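Local structure of fructuronate-tagaturonate epimerase UxaE from Cohnella laeviribosi in complex with 1 glycerol (Cohnella laeviribosi, 6IL9) at residues Lys163-Ile168 and Glu256-Thr261; Glu70-Leu75 and Gln137-Ala142. The protein probably interconverts fructuronate and tagaturonate by epimerisation, as a zinc-containing TIM-barrel isomerase. One frame throughout, in Å; residues are numbered along the deposited sequence.

Contact 1. Residues Lys163-Ile168 and Glu256-Thr261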
ATOM      1  N   LYS A 163      -4.358  13.010   4.346  1.00 22.81           N
ATOM      2  CA  LYS A 163      -4.277  14.453   4.151  1.00 24.91           C
ATOM      3  C   LYS A 163      -5.034  15.230   5.214  1.00 25.91           C
ATOM      4  O   LYS A 163      -4.598  16.314   5.605  1.00 24.05           O
ATOM      5  CB  LYS A 163      -4.839  14.845   2.762  1.00 26.79           C
ATOM      6  CG  LYS A 163      -4.064  14.290   1.574  1.00 30.86           C
ATOM      7  CD  LYS A 163      -4.714  14.702   0.248  1.00 38.59           C
ATOM      8  CE  LYS A 163      -4.399  13.696  -0.864  1.00 43.15           C
ATOM      9  NZ  LYS A 163      -5.600  13.325  -1.676  1.00 46.95           N
ATOM     10  N   LYS A 164      -6.162  14.708   5.680  1.00 22.86           N
ATOM     11  CA  LYS A 164      -7.047  15.442   6.572  1.00 24.94           C
ATOM     12  C   LYS A 164      -6.870  14.946   7.997  1.00 25.37           C
ATOM     13  O   LYS A 164      -6.703  13.745   8.231  1.00 24.63           O
ATOM     14  CB  LYS A 164      -8.506  15.279   6.136  1.00 24.91           C
ATOM     15  CG  LYS A 164      -8.783  15.750   4.730  1.00 30.96           C
ATOM     16  CD  LYS A 164     -10.272  15.992   4.519  1.00 40.70           C
ATOM     17  CE  LYS A 164     -10.523  16.948   3.358  1.00 46.24           C
ATOM     18  NZ  LYS A 164      -9.672  18.174   3.420  1.00 47.34           N
ATOM     19  N   GLU A 165      -6.921  15.880   8.954  1.00 26.53           N
ATOM     20  CA  GLU A 165      -6.682  15.525  10.350  1.00 24.89           C
ATOM     21  C   GLU A 165      -7.688  14.495  10.846  1.00 24.90           C
ATOM     22  O   GLU A 165      -7.342  13.624  11.653  1.00 25.31           O
ATOM     23  CB  GLU A 165      -6.728  16.780  11.225  1.00 25.81           C
ATOM     24  CG  GLU A 165      -5.632  17.769  10.922  1.00 24.87           C
ATOM     25  CD  GLU A 165      -5.584  18.909  11.921  1.00 28.34           C
ATOM     26  OE1 GLU A 165      -5.365  20.058  11.488  1.00 29.26           O
ATOM     27  OE2 GLU A 165      -5.760  18.658  13.130  1.00 27.53           O
ATOM     28  N   GLU A 166      -8.940  14.587  10.382  1.00 28.12           N
ATOM     29  CA  GLU A 166      -9.955  13.615  10.782  1.00 29.21           C
ATOM     30  C   GLU A 166      -9.546  12.200  10.395  1.00 27.24           C
ATOM     31  O   GLU A 166      -9.755  11.253  11.162  1.00 25.27           O
ATOM     32  CB  GLU A 166     -11.302  13.974  10.150  1.00 36.79           C
ATOM     33  CG  GLU A 166     -12.505  13.578  10.987  1.00 41.82           C
ATOM     34  CD  GLU A 166     -13.707  13.164  10.149  1.00 52.83           C
ATOM     35  OE1 GLU A 166     -14.600  12.471  10.689  1.00 57.62           O
ATOM     36  OE2 GLU A 166     -13.763  13.537   8.955  1.00 55.44           O
ATOM     37  N   ASP A 167      -8.952  12.044   9.211  1.00 25.51           N
ATOM     38  CA  ASP A 167      -8.513  10.736   8.740  1.00 24.00           C
ATOM     39  C   ASP A 167      -7.294  10.237   9.505  1.00 24.16           C
ATOM     40  O   ASP A 167      -7.180   9.034   9.771  1.00 22.53           O
ATOM     41  CB  ASP A 167      -8.218  10.805   7.238  1.00 25.13           C
ATOM     42  CG  ASP A 167      -9.473  11.033   6.405  1.00 27.22           C
ATOM     43  OD1 ASP A 167     -10.561  10.602   6.846  1.00 30.87           O
ATOM     44  OD2 ASP A 167      -9.378  11.634   5.316  1.00 26.25           O
ATOM     45  N   ILE A 168      -6.392  11.141   9.886  1.00 21.55           N
ATOM     46  CA  ILE A 168      -5.257  10.768  10.730  1.00 24.16           C
ATOM     47  C   ILE A 168      -5.740  10.291  12.098  1.00 22.65           C
ATOM     48  O   ILE A 168      -5.255   9.287  12.638  1.00 20.94           O
ATOM     49  CB  ILE A 168      -4.287  11.956  10.855  1.00 23.17           C
ATOM     50  CG1 ILE A 168      -3.711  12.294   9.477  1.00 22.30           C
ATOM     51  CG2 ILE A 168      -3.206  11.668  11.866  1.00 20.42           C
ATOM     52  CD1 ILE A 168      -3.028  13.649   9.429  1.00 23.38           C
ATOM     53  N   GLU A 256       3.791  16.675  15.809  1.00 19.43           N
ATOM     54  CA  GLU A 256       3.650  17.070  17.204  1.00 21.20           C
ATOM     55  C   GLU A 256       2.224  16.876  17.705  1.00 22.53           C
ATOM     56  O   GLU A 256       2.031  16.506  18.868  1.00 22.70           O
ATOM     57  CB  GLU A 256       4.102  18.522  17.382  1.00 23.53           C
ATOM     58  CG  GLU A 256       5.591  18.699  17.159  1.00 23.66           C
ATOM     59  CD  GLU A 256       6.044  20.158  17.167  1.00 30.02           C
ATOM     60  OE1 GLU A 256       5.193  21.074  17.140  1.00 33.59           O
ATOM     61  OE2 GLU A 256       7.273  20.384  17.200  1.00 34.05           O
ATOM     62  N   LYS A 257       1.224  17.089  16.849  1.00 21.41           N
ATOM     63  CA  LYS A 257      -0.165  16.995  17.296  1.00 21.63           C
ATOM     64  C   LYS A 257      -0.612  15.545  17.462  1.00 22.86           C
ATOM     65  O   LYS A 257      -1.341  15.228  18.411  1.00 23.90           O
ATOM     66  CB  LYS A 257      -1.090  17.726  16.319  1.00 20.51           C
ATOM     67  CG  LYS A 257      -2.514  17.950  16.858  1.00 24.06           C
ATOM     68  CD  LYS A 257      -3.339  18.888  15.978  1.00 24.99           C
ATOM     69  CE  LYS A 257      -4.774  19.033  16.510  1.00 26.18           C
ATOM     70  NZ  LYS A 257      -5.591  19.959  15.659  1.00 27.37           N
ATOM     71  N   TYR A 258      -0.173  14.648  16.570  1.00 20.05           N
ATOM     72  CA  TYR A 258      -0.766  13.317  16.453  1.00 22.99           C
ATOM     73  C   TYR A 258       0.208  12.155  16.615  1.00 23.23           C
ATOM     74  O   TYR A 258      -0.189  11.110  17.136  1.00 22.25           O
ATOM     75  CB  TYR A 258      -1.458  13.170  15.091  1.00 21.32           C
ATOM     76  CG  TYR A 258      -2.678  14.047  14.948  1.00 23.06           C
ATOM     77  CD1 TYR A 258      -3.789  13.852  15.759  1.00 26.74           C
ATOM     78  CD2 TYR A 258      -2.715  15.070  14.014  1.00 22.22           C
ATOM     79  CE1 TYR A 258      -4.902  14.650  15.642  1.00 24.41           C
ATOM     80  CE2 TYR A 258      -3.828  15.873  13.879  1.00 25.10           C
ATOM     81  CZ  TYR A 258      -4.919  15.658  14.701  1.00 25.81           C
ATOM     82  OH  TYR A 258      -6.027  16.461  14.564  1.00 26.49           O
ATOM     83  N   ILE A 259       1.449  12.282  16.164  1.00 20.71           N
ATOM     84  CA  ILE A 259       2.370  11.141  16.199  1.00 20.15           C
ATOM     85  C   ILE A 259       3.070  11.035  17.545  1.00 20.70           C
ATOM     86  O   ILE A 259       3.041   9.985  18.190  1.00 21.89           O
ATOM     87  CB  ILE A 259       3.389  11.251  15.045  1.00 20.68           C
ATOM     88  CG1 ILE A 259       2.674  11.540  13.719  1.00 20.88           C
ATOM     89  CG2 ILE A 259       4.265   9.991  14.961  1.00 18.05           C
ATOM     90  CD1 ILE A 259       1.737  10.428  13.264  1.00 22.68           C
ATOM     91  N   GLN A 260       3.722  12.126  17.960  1.00 20.45           N
ATOM     92  CA  GLN A 260       4.370  12.202  19.262  1.00 22.40           C
ATOM     93  C   GLN A 260       3.414  11.807  20.380  1.00 24.02           C
ATOM     94  O   GLN A 260       3.819  11.174  21.362  1.00 28.56           O
ATOM     95  CB  GLN A 260       4.870  13.632  19.464  1.00 27.75           C
ATOM     96  CG  GLN A 260       5.842  13.888  20.590  1.00 35.91           C
ATOM     97  CD  GLN A 260       6.614  15.179  20.350  1.00 35.22           C
ATOM     98  OE1 GLN A 260       7.835  15.223  20.476  1.00 46.35           O
ATOM     99  NE2 GLN A 260       5.896  16.234  19.975  1.00 34.03           N
ATOM    100  N   THR A 261       2.139  12.161  20.236  1.00 24.04           N
ATOM    101  CA  THR A 261       1.124  11.973  21.263  1.00 25.57           C
ATOM    102  C   THR A 261       0.399  10.632  21.176  1.00 26.64           C
ATOM    103  O   THR A 261      -0.547  10.412  21.939  1.00 25.76           O
ATOM    104  CB  THR A 261       0.089  13.096  21.168  1.00 24.83           C
ATOM    105  OG1 THR A 261      -0.483  13.103  19.848  1.00 28.69           O
ATOM    106  CG2 THR A 261       0.742  14.444  21.437  1.00 28.37           C
TER
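The phenol ring of Tyr258 receives Glu165 at its edge, where OE2 lies in the ring plane beside the hydroxyl, while Ile168 CG2 comes obliquely to the inner end of the ring, 3.9 Å from Tyr258 CG. One face of the ring is taken by its own neighbour in sequence, with Lys257 CG 3.8 Å above the plane and over its centre. The Glu165 carboxylate is turned 69° from the ring, and its OE2 accepts two bonds on different lone pairs. The Tyr258 hydroxyl donates to the anti one, with OH to Glu165 OE2 at 2.6 Å, and Lys257 donates to the syn one, the side of the other oxygen, its NZ 2.8 Å from Glu165 OE2 in a salt bridge. A glutamate suits this place because a single carboxylate oxygen can take both donors; a tyrosine combines a packing ring with a donor at its tip. Lys257 reaches this oxygen because CG lies anti to the backbone N (chi1 -167°) and the rest of the chain is fully extended, which carries the ammonium past the ring.

In the TIM barrel, residues 163-168 leave the zinc-bearing third strand, 156-162, and open helix 165-173, with Lys164 as its N-cap; residues 256-261 lie at the C-terminal part of the long helix 234-259, before strand 267-271. Ile168, branched and apolar, suits the buried side, where it also touches Leu179 and Leu181. Tyr253 OH bonds Glu165 OE1 and Lys257 NZ, which leaves both carboxylate oxygens engaged. Arg169 NH1 bonds Tyr258 OH.

Contact 2. Residues Glu70-Leu75 and Gln137-Ala142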
ATOM      1  N   GLU A  70     -16.167  -8.095  14.558  1.00 26.73           N
ATOM      2  CA  GLU A  70     -16.199  -8.326  15.997  1.00 26.71           C
ATOM      3  C   GLU A  70     -15.390  -9.558  16.379  1.00 22.66           C
ATOM      4  O   GLU A  70     -14.700  -9.555  17.404  1.00 23.92           O
ATOM      5  CB  GLU A  70     -17.647  -8.443  16.487  1.00 30.30           C
ATOM      6  CG  GLU A  70     -18.367  -7.095  16.613  1.00 36.81           C
ATOM      7  CD  GLU A  70     -17.671  -6.099  17.555  1.00 45.61           C
ATOM      8  OE1 GLU A  70     -17.127  -6.518  18.606  1.00 47.87           O
ATOM      9  OE2 GLU A  70     -17.673  -4.886  17.238  1.00 47.74           O
ATOM     10  N   ASN A  71     -15.447 -10.619  15.561  1.00 21.37           N
ATOM     11  CA  ASN A  71     -14.655 -11.802  15.858  1.00 20.77           C
ATOM     12  C   ASN A  71     -13.171 -11.551  15.631  1.00 20.85           C
ATOM     13  O   ASN A  71     -12.334 -12.191  16.275  1.00 22.56           O
ATOM     14  CB  ASN A  71     -15.143 -12.985  15.023  1.00 21.61           C
ATOM     15  CG  ASN A  71     -16.387 -13.632  15.610  1.00 22.44           C
ATOM     16  OD1 ASN A  71     -16.665 -13.497  16.809  1.00 25.50           O
ATOM     17  ND2 ASN A  71     -17.142 -14.339  14.770  1.00 25.37           N
ATOM     18  N   ARG A  72     -12.825 -10.617  14.739  1.00 21.47           N
ATOM     19  CA  ARG A  72     -11.420 -10.245  14.595  1.00 20.38           C
ATOM     20  C   ARG A  72     -10.905  -9.583  15.865  1.00 20.82           C
ATOM     21  O   ARG A  72      -9.764  -9.820  16.279  1.00 19.94           O
ATOM     22  CB  ARG A  72     -11.229  -9.316  13.393  1.00 20.65           C
ATOM     23  CG  ARG A  72      -9.775  -9.105  13.007  1.00 19.56           C
ATOM     24  CD  ARG A  72      -9.187  -7.839  13.661  1.00 19.80           C
ATOM     25  NE  ARG A  72      -9.682  -6.635  13.006  1.00 20.60           N
ATOM     26  CZ  ARG A  72      -9.290  -5.400  13.296  1.00 21.43           C
ATOM     27  NH1 ARG A  72      -8.392  -5.189  14.248  1.00 19.81           N
ATOM     28  NH2 ARG A  72      -9.802  -4.378  12.628  1.00 22.20           N
ATOM     29  N   LEU A  73     -11.733  -8.760  16.504  1.00 23.53           N
ATOM     30  CA  LEU A  73     -11.302  -8.118  17.741  1.00 22.58           C
ATOM     31  C   LEU A  73     -11.113  -9.150  18.843  1.00 23.36           C
ATOM     32  O   LEU A  73     -10.193  -9.037  19.660  1.00 22.69           O
ATOM     33  CB  LEU A  73     -12.310  -7.047  18.155  1.00 23.73           C
ATOM     34  CG  LEU A  73     -12.546  -5.942  17.120  1.00 27.98           C
ATOM     35  CD1 LEU A  73     -13.622  -4.971  17.572  1.00 27.62           C
ATOM     36  CD2 LEU A  73     -11.245  -5.201  16.854  1.00 27.21           C
ATOM     37  N   VAL A  74     -11.956 -10.184  18.861  1.00 23.36           N
ATOM     38  CA  VAL A  74     -11.765 -11.281  19.806  1.00 23.65           C
ATOM     39  C   VAL A  74     -10.439 -11.989  19.542  1.00 21.21           C
ATOM     40  O   VAL A  74      -9.665 -12.268  20.468  1.00 23.61           O
ATOM     41  CB  VAL A  74     -12.952 -12.255  19.733  1.00 21.61           C
ATOM     42  CG1 VAL A  74     -12.741 -13.405  20.699  1.00 25.32           C
ATOM     43  CG2 VAL A  74     -14.249 -11.516  20.006  1.00 25.15           C
ATOM     44  N   LEU A  75     -10.141 -12.276  18.270  1.00 21.85           N
ATOM     45  CA  LEU A  75      -8.862 -12.910  17.961  1.00 22.32           C
ATOM     46  C   LEU A  75      -7.696 -12.011  18.365  1.00 21.78           C
ATOM     47  O   LEU A  75      -6.672 -12.495  18.860  1.00 22.58           O
ATOM     48  CB  LEU A  75      -8.778 -13.255  16.471  1.00 22.19           C
ATOM     49  CG  LEU A  75      -9.661 -14.373  15.915  1.00 23.26           C
ATOM     50  CD1 LEU A  75      -9.217 -14.714  14.494  1.00 23.80           C
ATOM     51  CD2 LEU A  75      -9.614 -15.607  16.789  1.00 27.05           C
ATOM     52  N   GLN A 137     -12.283  -3.041   7.699  1.00 20.03           N
ATOM     53  CA  GLN A 137     -12.222  -4.213   6.834  1.00 21.23           C
ATOM     54  C   GLN A 137     -10.805  -4.476   6.339  1.00 19.54           C
ATOM     55  O   GLN A 137     -10.411  -5.635   6.163  1.00 19.03           O
ATOM     56  CB  GLN A 137     -13.163  -4.035   5.646  1.00 22.35           C
ATOM     57  CG  GLN A 137     -14.593  -3.743   6.044  1.00 25.17           C
ATOM     58  CD  GLN A 137     -15.455  -3.504   4.833  1.00 27.17           C
ATOM     59  OE1 GLN A 137     -15.293  -2.509   4.135  1.00 27.72           O
ATOM     60  NE2 GLN A 137     -16.366  -4.428   4.561  1.00 29.65           N
ATOM     61  N   VAL A 138     -10.029  -3.416   6.093  1.00 19.38           N
ATOM     62  CA  VAL A 138      -8.668  -3.608   5.597  1.00 17.69           C
ATOM     63  C   VAL A 138      -7.819  -4.323   6.648  1.00 17.45           C
ATOM     64  O   VAL A 138      -7.125  -5.306   6.349  1.00 17.43           O
ATOM     65  CB  VAL A 138      -8.060  -2.254   5.175  1.00 17.47           C
ATOM     66  CG1 VAL A 138      -6.627  -2.431   4.696  1.00 19.70           C
ATOM     67  CG2 VAL A 138      -8.911  -1.637   4.054  1.00 20.48           C
ATOM     68  N   ILE A 139      -7.890  -3.869   7.905  1.00 16.44           N
ATOM     69  CA  ILE A 139      -7.160  -4.564   8.959  1.00 17.42           C
ATOM     70  C   ILE A 139      -7.766  -5.944   9.213  1.00 17.37           C
ATOM     71  O   ILE A 139      -7.031  -6.912   9.429  1.00 16.97           O
ATOM     72  CB  ILE A 139      -7.093  -3.712  10.243  1.00 17.33           C
ATOM     73  CG1 ILE A 139      -6.262  -2.442   9.998  1.00 17.71           C
ATOM     74  CG2 ILE A 139      -6.476  -4.519  11.389  1.00 19.04           C
ATOM     75  CD1 ILE A 139      -6.045  -1.571  11.271  1.00 19.31           C
ATOM     76  N   ASP A 140      -9.108  -6.072   9.152  1.00 18.20           N
ATOM     77  CA  ASP A 140      -9.737  -7.389   9.298  1.00 19.48           C
ATOM     78  C   ASP A 140      -9.090  -8.401   8.360  1.00 19.17           C
ATOM     79  O   ASP A 140      -8.723  -9.507   8.771  1.00 18.91           O
ATOM     80  CB  ASP A 140     -11.242  -7.338   8.984  1.00 19.40           C
ATOM     81  CG  ASP A 140     -12.083  -6.637  10.055  1.00 22.97           C
ATOM     82  OD1 ASP A 140     -11.628  -6.432  11.206  1.00 21.74           O
ATOM     83  OD2 ASP A 140     -13.245  -6.299   9.723  1.00 25.76           O
ATOM     84  N   ALA A 141      -8.973  -8.037   7.078  1.00 17.44           N
ATOM     85  CA  ALA A 141      -8.464  -8.977   6.084  1.00 19.22           C
ATOM     86  C   ALA A 141      -7.027  -9.379   6.395  1.00 16.38           C
ATOM     87  O   ALA A 141      -6.662 -10.550   6.267  1.00 17.39           O
ATOM     88  CB  ALA A 141      -8.568  -8.368   4.681  1.00 16.68           C
ATOM     89  N   ALA A 142      -6.202  -8.417   6.838  1.00 16.05           N
ATOM     90  CA  ALA A 142      -4.816  -8.731   7.183  1.00 16.72           C
ATOM     91  C   ALA A 142      -4.723  -9.614   8.424  1.00 16.43           C
ATOM     92  O   ALA A 142      -3.911 -10.545   8.465  1.00 17.45           O
ATOM     93  CB  ALA A 142      -4.021  -7.440   7.400  1.00 16.01           C
TER
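Arg72 reaches across to Asp140 and Ile139 with nearly its whole length. Its CB starts 3.6 Å from Asp140 OD1, and CG and CD keep about the same separation as the chain curls round that oxygen. The curl comes from bends at chi2 and chi3, which bring the head group back against the neighbouring helix. NE then makes the main bond, 2.7 Å to Asp140 OD1 and fairly straight at 162°. The oxygen lies close to the guanidinium plane and is met nearly along its own C-O axis, although the carboxylate as a whole is turned 67° from that plane. NH2 adds a weak, more bent bond to the same Asp140 OD1, and NH1 turns to Asn76 OD1 on its own helix. The guanidinium is also sandwiched by carbon: Ile139 CG2 sits 3.3 Å above one face, offset toward the rim, and Leu73 CD2 stands over the opposite face.

All three residues that touch here are buried, so an arginine suits the place by pairing its charge through the edge and giving its flat faces to apolar groups. Asp140, whose OD1 also bonds His69 ND1, probably stays ionised beside that charge. Replacing Arg72 with a leucine would probably leave the buried Asp140 without its arginine partner and Ile139 CG2 without the flat surface it packs on.

Helix 69-78 follows the five-stranded antiparallel sheet, whereas helix 135-149 backs strand 117-124 through Val138 and Ala142. The buried salt bridge therefore ties the N-terminal region to the outer helical layer of a (beta/alpha)8 barrel.

How the contacts relate
Both contacts join helices of one chain round the same barrel, but they share no element: contact 1 joins helices 165-173 and 234-259, contact 2 joins helix 135-149 to helix 69-78, which lies before the first barrel strand. Their centres lie 23 Å apart and their nearest atoms about 11 Å. Contact 2 is buried throughout, and aliphatic carbon lies over both faces of its guanidinium. Contact 1 is only partly buried, apolar next to the strands and charged at the surface. Each centres on one carboxylate oxygen with several donors, a tyrosine and a lysine in contact 1, chiefly an arginine in contact 2.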